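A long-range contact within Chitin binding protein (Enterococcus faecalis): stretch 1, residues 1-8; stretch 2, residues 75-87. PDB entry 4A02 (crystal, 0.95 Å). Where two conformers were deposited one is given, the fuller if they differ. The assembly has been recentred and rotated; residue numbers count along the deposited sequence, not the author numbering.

Stretch 1 (1-8) HGYVASPG
Stretch 2, residues 75-87: PLDITWNLTAQHR

Residues 2-6 form a short strand that runs antiparallel to the strand through residues 75-82, the axes approaching to 4.4 Å with their N-to-C directions 140° apart; together the two stretches bury 756 Å². The N-terminal residue, His1 (psi 155°), is held by backbone bonds just beyond the end of the partner strand. Its carbonyl oxygen accepts from two successive amides, Thr83 N to His1 O at 2.8 Å and Ala84 N to His1 O at 3.2 Å, with Thr83 at phi/psi -88/-27°, while the terminal amine makes a weak bond, His1 N to Ala84 O, at 2.9 Å. The His1 side chain (chi1 m) leaves sideways, and its ring lies oblique to that of His86 (chi1 m), centroids 5.8 Å apart and planes at 32°.

Gly2, almost fully extended (172/179°), faces Leu82 (-107/129°, chi1 m, chi2 t) in a non-hydrogen-bonded pair, CA to CA 4.0 Å. This close approach needs glycine: an ideal CB would lie 2.6 Å from Leu82 CD2 and 2.8 Å from Asn81 O.

Tyr3 (-152/165°) and Asn81 (-119/125°) form a hydrogen-bonded pair, with CA atoms 5.6 Å apart, closed by Tyr3 N to Asn81 O at 3.0 Å and Asn81 N to Tyr3 O at 2.9 Å. Both side chains leave on the same face of the sheet. With Tyr3 at chi1 p and chi2 78°, the end of the side chain comes nearer the partner strand; Asn81 O lies over one ring face and Tyr3 CE1 comes 3.7 Å from Asn81 CB. One water links the polar ends, 2.7 Å from Tyr3 OH and donating to Asn81 OD1, also at 2.7 Å. Asn81 (chi1 m, chi2 176°) uses its amide within its own strand, Asn81 ND2 to Trp80 O at 3.0 Å.

Val4 (-87/121°, chi1 t) turns to the other face, shared with Trp80 (-95/149°), their CA atoms 4.3 Å apart in a non-hydrogen-bonded pair. With Trp80 at chi1 m and chi2 73°, Val4 CG2 sits over the indole, 3.5 Å from the centroid of the six-membered ring, a CH-pi contact; Val4 CG1 meets Ile78 CG1 at 3.9 Å, Ile78 being extended (-124/123°) with chi1 t and chi2 t.

A beta bulge then shifts the register by one. Ala5 (-99/-21°) departs from extended geometry, and two consecutive amides converge on one carbonyl: Ala5 N to Thr79 O at 2.8 Å and Ser6 N to Thr79 O at 3.2 Å. Ser6 (-148/125°, chi1 t) thus pairs with Thr79 (-114/128°, chi1 m), CA to CA 5.0 Å, and Thr79 N returns a bond to Ser6 O at 2.9 Å. A second water lies 2.7 Å from Thr79 OG1, with weak bonds to Ser6 OG and Asp77 O.

A cis peptide leads into Pro7 (-50/146°, C-gamma exo), which ends the contact with apolar packing: Pro7 CG to Leu76 CD2 and Pro7 CD to Ile78 CG1, both 4.1 Å. Gly8 (-59/134°) touches nothing in the partner stretch.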

ATOM      1  N   HIS A   1      -2.334 -10.027  -9.714  1.00 13.97           N
ATOM      2  CA  HIS A   1      -3.117  -9.364  -8.657  1.00 12.19           C
ATOM      3  C   HIS A   1      -2.333  -9.682  -7.430  1.00  8.52           C
ATOM      4  O   HIS A   1      -1.524 -10.625  -7.400  1.00  9.40           O
ATOM      5  CB  HIS A   1      -4.530  -9.771  -8.639  1.00 21.73           C
ATOM      6  CG  HIS A   1      -4.980  -9.394 -10.162  1.00 15.63           C
ATOM      7  ND1 HIS A   1      -4.099  -9.331 -11.273  1.00 19.18           N
ATOM      8  CD2 HIS A   1      -6.253  -9.076 -10.509  1.00 23.76           C
ATOM      9  CE1 HIS A   1      -4.986  -8.974 -12.221  1.00 22.93           C
ATOM     10  NE2 HIS A   1      -6.284  -8.799 -11.852  1.00 31.73           N
ATOM     11  N   GLY A   2      -2.454  -8.851  -6.379  1.00  7.46           N
ATOM     12  CA  GLY A   2      -1.656  -9.073  -5.217  1.00  8.05           C
ATOM     13  C   GLY A   2      -1.773  -7.959  -4.221  1.00  6.45           C
ATOM     14  O   GLY A   2      -2.487  -6.979  -4.429  1.00  7.04           O
ATOM     15  N   TYR A   3      -1.053  -8.132  -3.110  1.00  6.56           N
ATOM     16  CA  TYR A   3      -1.120  -7.198  -2.007  1.00  6.32           C
ATOM     17  C   TYR A   3       0.207  -7.221  -1.260  1.00  5.94           C
ATOM     18  O   TYR A   3       1.015  -8.149  -1.422  1.00  6.52           O
ATOM     19  CB  TYR A   3      -2.296  -7.528  -1.042  1.00  6.36           C
ATOM     20  CG  TYR A   3      -2.406  -8.984  -0.705  1.00  6.53           C
ATOM     21  CD1 TYR A   3      -1.570  -9.593   0.231  1.00  7.05           C
ATOM     22  CD2 TYR A   3      -3.348  -9.792  -1.331  1.00  7.79           C
ATOM     23  CE1 TYR A   3      -1.677 -10.930   0.519  1.00  7.47           C
ATOM     24  CE2 TYR A   3      -3.465 -11.127  -1.060  1.00  8.59           C
ATOM     25  CZ  TYR A   3      -2.613 -11.713  -0.127  1.00  7.58           C
ATOM     26  OH  TYR A   3      -2.763 -13.052   0.116  1.00  9.81           O
ATOM     27  N   VAL A   4       0.426  -6.205  -0.415  1.00  5.98           N
ATOM     28  CA  VAL A   4       1.560  -6.179   0.479  1.00  5.82           C
ATOM     29  C   VAL A   4       1.209  -6.896   1.759  1.00  5.78           C
ATOM     30  O   VAL A   4       0.255  -6.552   2.452  1.00  5.93           O
ATOM     31  CB  VAL A   4       2.064  -4.749   0.727  1.00  6.01           C
ATOM     32  CG1 VAL A   4       3.120  -4.753   1.815  1.00  6.33           C
ATOM     33  CG2 VAL A   4       2.593  -4.151  -0.558  1.00  6.48           C
ATOM     34  N   ALA A   5       1.995  -7.952   2.053  1.00  6.01           N
ATOM     35  CA  ALA A   5       1.782  -8.796   3.197  1.00  6.15           C
ATOM     36  C   ALA A   5       2.685  -8.441   4.382  1.00  5.89           C
ATOM     37  O   ALA A   5       2.330  -8.788   5.501  1.00  7.53           O
ATOM     38  CB  ALA A   5       1.976 -10.268   2.800  1.00  7.17           C
ATOM     39  N   SER A   6       3.791  -7.758   4.162  1.00  5.84           N
ATOM     40  CA  SER A   6       4.694  -7.402   5.246  1.00  5.65           C
ATOM     41  C   SER A   6       5.361  -6.091   4.963  1.00  5.64           C
ATOM     42  O   SER A   6       6.036  -5.970   3.921  1.00  6.46           O
ATOM     43  CB  SER A   6       5.740  -8.476   5.444  1.00  6.39           C
ATOM     44  OG  SER A   6       6.526  -8.113   6.578  1.00  6.93           O
ATOM     45  N   PRO A   7       5.297  -5.084   5.852  1.00  5.55           N
ATOM     46  CA  PRO A   7       4.259  -4.973   6.900  1.00  5.38           C
ATOM     47  C   PRO A   7       2.883  -5.142   6.254  1.00  5.43           C
ATOM     48  O   PRO A   7       2.658  -4.774   5.111  1.00  6.79           O
ATOM     49  CB  PRO A   7       4.434  -3.534   7.406  1.00  6.40           C
ATOM     50  CG  PRO A   7       5.824  -3.153   7.018  1.00  7.14           C
ATOM     51  CD  PRO A   7       6.040  -3.839   5.679  1.00  6.71           C
ATOM     52  N   GLY A   8       1.937  -5.753   6.994  1.00  5.42           N
ATOM     53  CA  GLY A   8       0.670  -6.043   6.397  1.00  5.56           C
ATOM     54  C   GLY A   8      -0.026  -4.790   5.894  1.00  5.18           C
ATOM     55  O   GLY A   8      -0.121  -3.791   6.621  1.00  5.23           O
ATOM     56  N   PRO A  75      16.373   0.983   6.464  1.00  8.50           N
ATOM     57  CA  PRO A  75      15.918  -0.048   5.538  1.00  8.73           C
ATOM     58  C   PRO A  75      14.788  -0.869   6.102  1.00  8.14           C
ATOM     59  O   PRO A  75      14.847  -1.340   7.231  1.00 10.08           O
ATOM     60  CB  PRO A  75      17.184  -0.873   5.273  1.00 10.90           C
ATOM     61  CG  PRO A  75      18.310   0.069   5.593  1.00 14.60           C
ATOM     62  CD  PRO A  75      17.824   0.912   6.740  1.00 11.66           C
ATOM     63  N   LEU A  76      13.752  -1.056   5.285  1.00  7.46           N
ATOM     64  CA  LEU A  76      12.563  -1.835   5.637  1.00  7.09           C
ATOM     65  C   LEU A  76      12.382  -2.888   4.547  1.00  7.11           C
ATOM     66  O   LEU A  76      12.288  -2.553   3.355  1.00  7.54           O
ATOM     67  CB  LEU A  76      11.325  -0.941   5.683  1.00  7.58           C
ATOM     68  CG  LEU A  76       9.997  -1.708   5.889  1.00  8.07           C
ATOM     69  CD1 LEU A  76       9.908  -2.324   7.257  1.00  8.96           C
ATOM     70  CD2 LEU A  76       8.846  -0.737   5.663  1.00  9.37           C
ATOM     71  N   ASP A  77      12.294  -4.161   4.946  1.00  7.02           N
ATOM     72  CA  ASP A  77      11.972  -5.217   4.017  1.00  7.03           C
ATOM     73  C   ASP A  77      10.448  -5.254   3.841  1.00  6.83           C
ATOM     74  O   ASP A  77       9.712  -5.389   4.819  1.00  7.56           O
ATOM     75  CB  ASP A  77      12.509  -6.531   4.527  1.00  7.99           C
ATOM     76  CG  ASP A  77      14.020  -6.636   4.500  1.00  9.71           C
ATOM     77  OD1 ASP A  77      14.688  -5.849   3.779  1.00 11.06           O
ATOM     78  OD2 ASP A  77      14.567  -7.489   5.239  1.00 11.66           O
ATOM     79  N   ILE A  78      10.016  -5.133   2.609  0.50  7.22           N
ATOM     80  CA  ILE A  78       8.578  -5.048   2.304  0.50  6.48           C
ATOM     81  C   ILE A  78       8.257  -6.171   1.301  0.50  6.84           C
ATOM     82  O   ILE A  78       8.994  -6.261   0.301  0.50  7.23           O
ATOM     83  CB  ILE A  78       8.273  -3.614   1.848  0.50  6.63           C
ATOM     84  CG1 ILE A  78       6.797  -3.422   1.632  0.50  7.29           C
ATOM     85  CG2 ILE A  78       9.091  -3.159   0.637  0.50  8.68           C
ATOM     86  CD1 ILE A  78       6.313  -1.986   1.796  0.50  8.12           C
ATOM     87  N   THR A  79       7.294  -7.088   1.616  1.00  7.55           N
ATOM     88  CA  THR A  79       6.972  -8.309   0.885  1.00  7.72           C
ATOM     89  C   THR A  79       5.581  -8.231   0.290  1.00  6.75           C
ATOM     90  O   THR A  79       4.616  -7.963   1.030  1.00  7.05           O
ATOM     91  CB  THR A  79       7.078  -9.529   1.784  1.00  9.68           C
ATOM     92  OG1 THR A  79       8.406  -9.644   2.270  1.00 13.62           O
ATOM     93  CG2 THR A  79       6.769 -10.857   1.061  1.00 10.77           C
ATOM     94  N   TRP A  80       5.487  -8.495  -0.995  1.00  6.83           N
ATOM     95  CA  TRP A  80       4.225  -8.700  -1.689  1.00  6.82           C
ATOM     96  C   TRP A  80       3.899 -10.193  -1.768  1.00  6.67           C
ATOM     97  O   TRP A  80       4.791 -11.031  -1.886  1.00  7.83           O
ATOM     98  CB  TRP A  80       4.221  -8.136  -3.094  1.00  7.18           C
ATOM     99  CG  TRP A  80       4.304  -6.662  -3.232  1.00  6.90           C
ATOM    100  CD1 TRP A  80       5.387  -5.861  -3.019  1.00  7.81           C
ATOM    101  CD2 TRP A  80       3.245  -5.786  -3.671  1.00  6.60           C
ATOM    102  NE1 TRP A  80       5.072  -4.542  -3.282  1.00  8.01           N
ATOM    103  CE2 TRP A  80       3.760  -4.482  -3.693  1.00  7.17           C
ATOM    104  CE3 TRP A  80       1.907  -6.000  -4.039  1.00  6.81           C
ATOM    105  CZ2 TRP A  80       2.987  -3.392  -4.087  1.00  8.20           C
ATOM    106  CZ3 TRP A  80       1.137  -4.931  -4.420  1.00  7.40           C
ATOM    107  CH2 TRP A  80       1.673  -3.619  -4.438  1.00  7.84           C
ATOM    108  N   ASN A  81       2.602 -10.508  -1.760  1.00  6.93           N
ATOM    109  CA  ASN A  81       2.116 -11.819  -2.123  1.00  7.51           C
ATOM    110  C   ASN A  81       1.204 -11.640  -3.330  1.00  8.02           C
ATOM    111  O   ASN A  81       0.268 -10.836  -3.287  1.00  8.69           O
ATOM    112  CB  ASN A  81       1.357 -12.502  -0.998  1.00  8.19           C
ATOM    113  CG  ASN A  81       2.147 -12.932   0.206  1.00  8.64           C
ATOM    114  OD1 ASN A  81       1.552 -13.441   1.193  1.00 10.38           O
ATOM    115  ND2 ASN A  81       3.470 -12.810   0.193  1.00  8.58           N
ATOM    116  N   LEU A  82       1.520 -12.365  -4.405  1.00  9.12           N
ATOM    117  CA  LEU A  82       0.811 -12.214  -5.671  1.00  9.31           C
ATOM    118  C   LEU A  82      -0.068 -13.393  -5.898  1.00 10.92           C
ATOM    119  O   LEU A  82       0.429 -14.529  -5.813  1.00 13.55           O
ATOM    120  CB  LEU A  82       1.824 -12.045  -6.810  1.00 10.07           C
ATOM    121  CG  LEU A  82       2.900 -11.011  -6.578  1.00 10.24           C
ATOM    122  CD1 LEU A  82       3.784 -10.893  -7.826  1.00 12.43           C
ATOM    123  CD2 LEU A  82       2.324  -9.640  -6.219  1.00 10.98           C
ATOM    124  N   THR A  83      -1.320 -13.108  -6.197  1.00 13.30           N
ATOM    125  CA  THR A  83      -2.278 -14.122  -6.499  1.00 14.20           C
ATOM    126  C   THR A  83      -2.227 -14.434  -7.995  1.00 15.63           C
ATOM    127  O   THR A  83      -2.619 -15.550  -8.338  1.00 18.10           O
ATOM    128  CB  THR A  83      -3.717 -13.742  -6.103  1.00 17.00           C
ATOM    129  OG1 THR A  83      -4.123 -12.505  -6.718  1.00 18.23           O
ATOM    130  CG2 THR A  83      -3.846 -13.591  -4.620  1.00 21.40           C
ATOM    131  N   ALA A  84      -1.816 -13.473  -8.871  1.00 13.93           N
ATOM    132  CA  ALA A  84      -1.604 -13.746 -10.264  1.00 16.36           C
ATOM    133  C   ALA A  84      -0.292 -13.032 -10.638  1.00 15.47           C
ATOM    134  O   ALA A  84      -0.245 -11.809 -10.561  1.00 18.31           O
ATOM    135  CB  ALA A  84      -2.807 -13.285 -11.068  1.00 18.32           C
ATOM    136  N   GLN A  85       0.691 -13.803 -11.034  1.00 15.34           N
ATOM    137  CA  GLN A  85       2.000 -13.209 -11.311  1.00 16.26           C
ATOM    138  C   GLN A  85       1.903 -12.592 -12.738  1.00 18.17           C
ATOM    139  O   GLN A  85       1.530 -13.264 -13.634  1.00 26.42           O
ATOM    140  CB  GLN A  85       3.094 -14.237 -11.175  1.00 18.99           C
ATOM    141  CG  GLN A  85       3.170 -14.897  -9.832  1.00 17.15           C
ATOM    142  CD  GLN A  85       3.817 -16.266  -9.994  1.00 21.70           C
ATOM    143  OE1 GLN A  85       3.063 -17.244 -10.121  1.00 31.83           O
ATOM    144  NE2 GLN A  85       5.138 -16.349 -10.098  1.00 24.83           N
ATOM    145  N   HIS A  86       2.180 -11.350 -12.923  1.00 17.83           N
ATOM    146  CA  HIS A  86       2.313 -10.712 -14.236  1.00 16.29           C
ATOM    147  C   HIS A  86       3.695 -10.177 -14.441  1.00 14.45           C
ATOM    148  O   HIS A  86       4.293  -9.777 -13.466  1.00 15.36           O
ATOM    149  CB  HIS A  86       1.467  -9.448 -14.359  1.00 18.72           C
ATOM    150  CG  HIS A  86       0.087  -9.808 -14.641  1.00 19.06           C
ATOM    151  ND1 HIS A  86      -0.534  -9.543 -15.840  1.00 21.83           N
ATOM    152  CD2 HIS A  86      -0.814 -10.489 -13.891  1.00 21.08           C
ATOM    153  CE1 HIS A  86      -1.792 -10.025 -15.774  1.00 39.93           C
ATOM    154  NE2 HIS A  86      -1.958 -10.602 -14.608  1.00 21.93           N
ATOM    155  N   ARG A  87       4.092 -10.151 -15.712  1.00 14.54           N
ATOM    156  CA  ARG A  87       5.263  -9.363 -16.082  1.00 15.75           C
ATOM    157  C   ARG A  87       5.067  -7.988 -15.445  1.00 12.62           C
ATOM    158  O   ARG A  87       3.939  -7.481 -15.481  1.00 13.03           O
ATOM    159  CB  ARG A  87       5.360  -9.244 -17.637  1.00 19.39           C
ATOM    160  CG  ARG A  87       5.628 -10.542 -18.340  1.00 29.55           C
ATOM    161  CD  ARG A  87       6.037 -10.510 -19.795  1.00 40.61           C
ATOM    162  NE  ARG A  87       6.573 -11.875 -20.030  1.00 46.63           N
ATOM    163  CZ  ARG A  87       7.777 -12.365 -19.836  1.00 56.65           C
ATOM    164  NH1 ARG A  87       8.805 -11.655 -19.388  1.00 44.61           N
ATOM    165  NH2 ARG A  87       7.988 -13.646 -20.115  1.00 74.24           N
TER
HETATM  166  O   HOH W   1      -0.988 -14.105   1.780  1.00 11.53           O
HETATM  167  O   HOH W   2       9.095  -8.102   4.332  1.00  8.38           O